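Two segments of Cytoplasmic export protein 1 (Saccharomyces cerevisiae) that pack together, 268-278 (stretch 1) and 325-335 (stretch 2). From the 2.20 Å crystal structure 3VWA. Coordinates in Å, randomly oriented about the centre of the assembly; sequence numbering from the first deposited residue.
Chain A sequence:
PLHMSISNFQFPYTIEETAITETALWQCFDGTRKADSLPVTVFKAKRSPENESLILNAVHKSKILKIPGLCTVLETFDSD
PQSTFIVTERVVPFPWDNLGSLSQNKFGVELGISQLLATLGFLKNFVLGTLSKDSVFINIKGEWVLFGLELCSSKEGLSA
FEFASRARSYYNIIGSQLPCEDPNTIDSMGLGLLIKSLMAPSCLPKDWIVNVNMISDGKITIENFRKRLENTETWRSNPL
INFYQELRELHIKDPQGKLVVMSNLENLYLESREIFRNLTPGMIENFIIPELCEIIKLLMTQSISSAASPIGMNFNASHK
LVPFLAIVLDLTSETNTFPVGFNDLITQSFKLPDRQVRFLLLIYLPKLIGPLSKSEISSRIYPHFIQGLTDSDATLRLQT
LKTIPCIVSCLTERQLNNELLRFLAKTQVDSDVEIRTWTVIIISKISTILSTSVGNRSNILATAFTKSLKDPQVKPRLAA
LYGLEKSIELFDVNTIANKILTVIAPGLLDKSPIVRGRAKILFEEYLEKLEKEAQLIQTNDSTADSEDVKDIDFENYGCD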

# COMPACT_ATOMS: atom_id res chain seq x y z
N LEU A 268 -13.56 -12.90 -1.21
CA LEU A 268 -14.02 -11.53 -1.31
C LEU A 268 -13.19 -10.66 -2.26
O LEU A 268 -13.75 -9.78 -2.95
CB LEU A 268 -13.93 -10.88 0.05
CG LEU A 268 -14.89 -11.30 1.14
CD1 LEU A 268 -14.44 -10.54 2.39
CD2 LEU A 268 -16.36 -10.99 0.77
N TYR A 269 -11.86 -10.83 -2.23
CA TYR A 269 -10.99 -10.16 -3.20
C TYR A 269 -11.24 -10.58 -4.65
O TYR A 269 -11.27 -9.74 -5.54
CB TYR A 269 -9.52 -10.40 -2.87
CG TYR A 269 -8.48 -9.77 -3.79
CD1 TYR A 269 -8.01 -10.45 -4.92
CD2 TYR A 269 -7.91 -8.56 -3.49
CE1 TYR A 269 -7.03 -9.92 -5.73
CE2 TYR A 269 -6.91 -8.05 -4.26
CZ TYR A 269 -6.48 -8.72 -5.38
OH TYR A 269 -5.47 -8.21 -6.16
N LEU A 270 -11.43 -11.88 -4.89
CA LEU A 270 -11.84 -12.39 -6.20
C LEU A 270 -13.28 -11.96 -6.67
O LEU A 270 -13.44 -11.43 -7.80
CB LEU A 270 -11.67 -13.91 -6.23
CG LEU A 270 -10.21 -14.36 -6.09
CD1 LEU A 270 -10.13 -15.90 -6.18
CD2 LEU A 270 -9.29 -13.68 -7.13
N GLU A 271 -14.27 -12.12 -5.78
CA GLU A 271 -15.68 -11.92 -6.15
C GLU A 271 -16.16 -10.45 -6.06
O GLU A 271 -17.16 -10.11 -6.71
CB GLU A 271 -16.64 -12.80 -5.32
CG GLU A 271 -16.19 -14.24 -5.03
CD GLU A 271 -16.68 -15.29 -6.03
OE1 GLU A 271 -16.16 -15.31 -7.18
OE2 GLU A 271 -17.57 -16.10 -5.66
N SER A 272 -15.53 -9.64 -5.20
CA SER A 272 -15.86 -8.20 -5.00
C SER A 272 -14.65 -7.38 -4.62
O SER A 272 -14.58 -6.76 -3.55
CB SER A 272 -16.93 -7.94 -3.94
OG SER A 272 -17.18 -9.08 -3.17
N ARG A 273 -13.71 -7.37 -5.54
CA ARG A 273 -12.55 -6.48 -5.40
C ARG A 273 -12.91 -5.08 -4.90
O ARG A 273 -12.19 -4.50 -4.03
CB ARG A 273 -11.84 -6.47 -6.75
CG ARG A 273 -10.58 -5.64 -6.85
CD ARG A 273 -9.54 -6.19 -5.89
NE ARG A 273 -8.31 -5.43 -5.88
CZ ARG A 273 -8.10 -4.31 -5.21
NH1 ARG A 273 -9.08 -3.78 -4.51
NH2 ARG A 273 -6.89 -3.73 -5.23
N GLU A 274 -14.03 -4.53 -5.41
CA GLU A 274 -14.38 -3.12 -5.11
C GLU A 274 -14.58 -2.86 -3.63
O GLU A 274 -14.44 -1.71 -3.12
CB GLU A 274 -15.64 -2.65 -5.97
CG GLU A 274 -17.01 -3.32 -5.66
CD GLU A 274 -17.12 -4.82 -6.02
OE1 GLU A 274 -16.21 -5.38 -6.66
OE2 GLU A 274 -18.14 -5.48 -5.67
N ILE A 275 -14.89 -3.90 -2.86
CA ILE A 275 -15.22 -3.62 -1.48
C ILE A 275 -13.96 -3.21 -0.67
O ILE A 275 -14.06 -2.64 0.37
CB ILE A 275 -16.00 -4.73 -0.77
CG1 ILE A 275 -15.03 -5.92 -0.46
CG2 ILE A 275 -17.31 -5.09 -1.56
CD1 ILE A 275 -15.69 -6.98 0.39
N PHE A 276 -12.79 -3.39 -1.24
CA PHE A 276 -11.57 -2.99 -0.56
C PHE A 276 -11.04 -1.64 -1.10
O PHE A 276 -9.91 -1.24 -0.78
CB PHE A 276 -10.52 -4.09 -0.74
CG PHE A 276 -10.94 -5.40 -0.17
CD1 PHE A 276 -10.98 -5.59 1.21
CD2 PHE A 276 -11.33 -6.44 -1.00
CE1 PHE A 276 -11.40 -6.82 1.74
CE2 PHE A 276 -11.72 -7.68 -0.49
CZ PHE A 276 -11.76 -7.87 0.90
N ARG A 277 -11.87 -0.91 -1.84
CA ARG A 277 -11.40 0.41 -2.37
C ARG A 277 -12.15 1.47 -1.67
O ARG A 277 -13.25 1.22 -1.22
CB ARG A 277 -11.70 0.56 -3.86
CG ARG A 277 -10.90 -0.35 -4.75
CD ARG A 277 -11.00 0.03 -6.22
NE ARG A 277 -10.12 -0.90 -6.94
CZ ARG A 277 -10.55 -1.82 -7.80
NH1 ARG A 277 -9.66 -2.65 -8.37
NH2 ARG A 277 -11.85 -1.88 -8.11
N ASN A 278 -11.55 2.67 -1.57
CA ASN A 278 -12.20 3.83 -0.96
C ASN A 278 -12.53 3.55 0.50
O ASN A 278 -13.52 4.05 1.02
CB ASN A 278 -13.49 4.21 -1.70
CG ASN A 278 -13.23 4.61 -3.14
OD1 ASN A 278 -13.63 3.92 -4.04
ND2 ASN A 278 -12.47 5.67 -3.33
N LEU A 325 -0.14 -14.20 -2.00
CA LEU A 325 1.00 -13.30 -2.30
C LEU A 325 0.52 -12.31 -3.36
O LEU A 325 0.97 -11.14 -3.39
CB LEU A 325 2.14 -14.12 -2.87
CG LEU A 325 3.57 -14.12 -2.37
CD1 LEU A 325 4.46 -14.79 -3.42
CD2 LEU A 325 4.14 -12.74 -2.04
N ALA A 326 -0.39 -12.76 -4.24
CA ALA A 326 -0.96 -11.86 -5.28
C ALA A 326 -1.72 -10.70 -4.63
O ALA A 326 -1.57 -9.51 -5.02
CB ALA A 326 -1.86 -12.64 -6.29
N ILE A 327 -2.44 -11.00 -3.56
CA ILE A 327 -3.14 -9.97 -2.83
C ILE A 327 -2.16 -9.01 -2.22
O ILE A 327 -2.38 -7.80 -2.20
CB ILE A 327 -3.95 -10.61 -1.71
CG1 ILE A 327 -4.73 -11.83 -2.22
CG2 ILE A 327 -4.83 -9.64 -0.98
CD1 ILE A 327 -5.94 -11.52 -3.04
N VAL A 328 -1.09 -9.54 -1.63
CA VAL A 328 -0.21 -8.68 -0.89
C VAL A 328 0.49 -7.75 -1.90
O VAL A 328 0.61 -6.54 -1.66
CB VAL A 328 0.77 -9.52 -0.05
CG1 VAL A 328 2.07 -8.77 0.17
CG2 VAL A 328 0.17 -9.88 1.29
N LEU A 329 0.96 -8.32 -3.01
CA LEU A 329 1.73 -7.55 -4.02
C LEU A 329 0.87 -6.50 -4.66
O LEU A 329 1.34 -5.39 -4.87
CB LEU A 329 2.29 -8.43 -5.15
CG LEU A 329 3.37 -9.43 -4.80
CD1 LEU A 329 3.52 -10.46 -5.93
CD2 LEU A 329 4.64 -8.64 -4.50
N ASP A 330 -0.37 -6.88 -4.97
CA ASP A 330 -1.39 -5.92 -5.42
C ASP A 330 -1.66 -4.82 -4.41
O ASP A 330 -1.53 -3.66 -4.72
CB ASP A 330 -2.74 -6.61 -5.77
CG ASP A 330 -3.82 -5.61 -6.27
OD1 ASP A 330 -5.02 -5.90 -6.13
OD2 ASP A 330 -3.48 -4.54 -6.84
N LEU A 331 -2.03 -5.18 -3.20
CA LEU A 331 -2.50 -4.14 -2.28
C LEU A 331 -1.38 -3.24 -1.76
O LEU A 331 -1.64 -2.07 -1.46
CB LEU A 331 -3.29 -4.74 -1.13
CG LEU A 331 -4.63 -5.37 -1.50
CD1 LEU A 331 -5.22 -5.93 -0.24
CD2 LEU A 331 -5.58 -4.37 -2.16
N THR A 332 -0.18 -3.80 -1.60
CA THR A 332 0.99 -3.04 -1.11
C THR A 332 1.31 -2.01 -2.18
O THR A 332 1.48 -0.84 -1.87
CB THR A 332 2.27 -3.89 -0.85
OG1 THR A 332 2.49 -4.82 -1.90
CG2 THR A 332 2.19 -4.68 0.49
N SER A 333 1.35 -2.45 -3.42
CA SER A 333 1.61 -1.54 -4.53
C SER A 333 0.53 -0.46 -4.61
O SER A 333 0.85 0.72 -4.67
CB SER A 333 1.71 -2.28 -5.86
OG SER A 333 1.63 -1.35 -6.95
N GLU A 334 -0.74 -0.87 -4.59
CA GLU A 334 -1.81 0.08 -4.73
C GLU A 334 -1.74 1.17 -3.66
O GLU A 334 -1.97 2.34 -3.95
CB GLU A 334 -3.19 -0.59 -4.70
CG GLU A 334 -4.29 0.46 -4.86
CD GLU A 334 -5.66 -0.03 -4.41
OE1 GLU A 334 -6.19 -1.00 -4.99
OE2 GLU A 334 -6.25 0.57 -3.49
N THR A 335 -1.40 0.78 -2.43
CA THR A 335 -1.40 1.71 -1.30
C THR A 335 -0.01 2.30 -1.10
O THR A 335 0.22 3.08 -0.18
CB THR A 335 -1.80 1.03 0.02
OG1 THR A 335 -0.96 -0.11 0.28
CG2 THR A 335 -3.27 0.59 0.00
O HOH W 1 -8.41 -1.80 -2.81

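A helix often engages a neighbouring segment through residues spaced three or four apart, because that spacing brings their side chains to one side, and the partner then answers with a few long side chains whose rotamers carry their ends across the gap. The contact between residues 268-278 and 325-335 of Cytoplasmic export protein 1 is a compact example. Ile327, Asp330, Leu331 and Glu334 supply the helical side; Tyr269 and Arg273 do most of the work opposite them, and the two stretches together bury 342 Å².

Tyr269 sits in the last helical turn of its stretch, with its CA-to-CB bond directed toward the other helix. Its t rotamer, with chi2 at -90°, extends the ring in that direction and carries the hydroxyl to Asp330. The resulting hydrogen bond, from Tyr269 OH to Asp330 OD1, is very short at 2.4 Å. Ile327, with both chi angles in the m well, brings its CD1 over one face of the ring, in a CH-pi arrangement 19° off the ring normal. The modelled approach is too tight for its exact distance to carry weight. Leu331 CD2 lies instead near the plane of the ring, 4.4 Å from Tyr269 CE2, so the same ring meets apolar groups at a face and at its edge.

Arg273 shows how a side chain can compensate for its starting direction. Its CA-to-CB bond points sideways, yet the t, p, t sequence of chi1 to chi3, followed by chi4 of 81°, delivers the guanidinium to the helix. There Arg273 NH2 forms salt bridges with Asp330 OD1 at 3.0 Å and Glu334 OE1 at 2.8 Å, both hydrogen-bonded; a weak bond from Arg273 NE to Asp330 OD1, at 3.3 Å, adds to the first. The two acids are one helical turn apart, and both have chi1 near 180° and CA-to-CB bonds pointing toward stretch 1, so a single guanidinium can reach both. Their oxygens lie near its plane, where the N-H groups point. Asp330 OD1 thus accepts from both Tyr269 and Arg273, tying the aromatic and charged parts of the contact together.

Farther along, a water accepts from Arg273 NH1 at 2.7 Å and lies 2.6 Å from Phe276 O, linking the guanidinium to the backbone of its own stretch. Arg277 also starts sideways and extends through m, t, t rotamers, but its NE stops 4.4 Å from Glu334 OE1, beyond salt-bridge range.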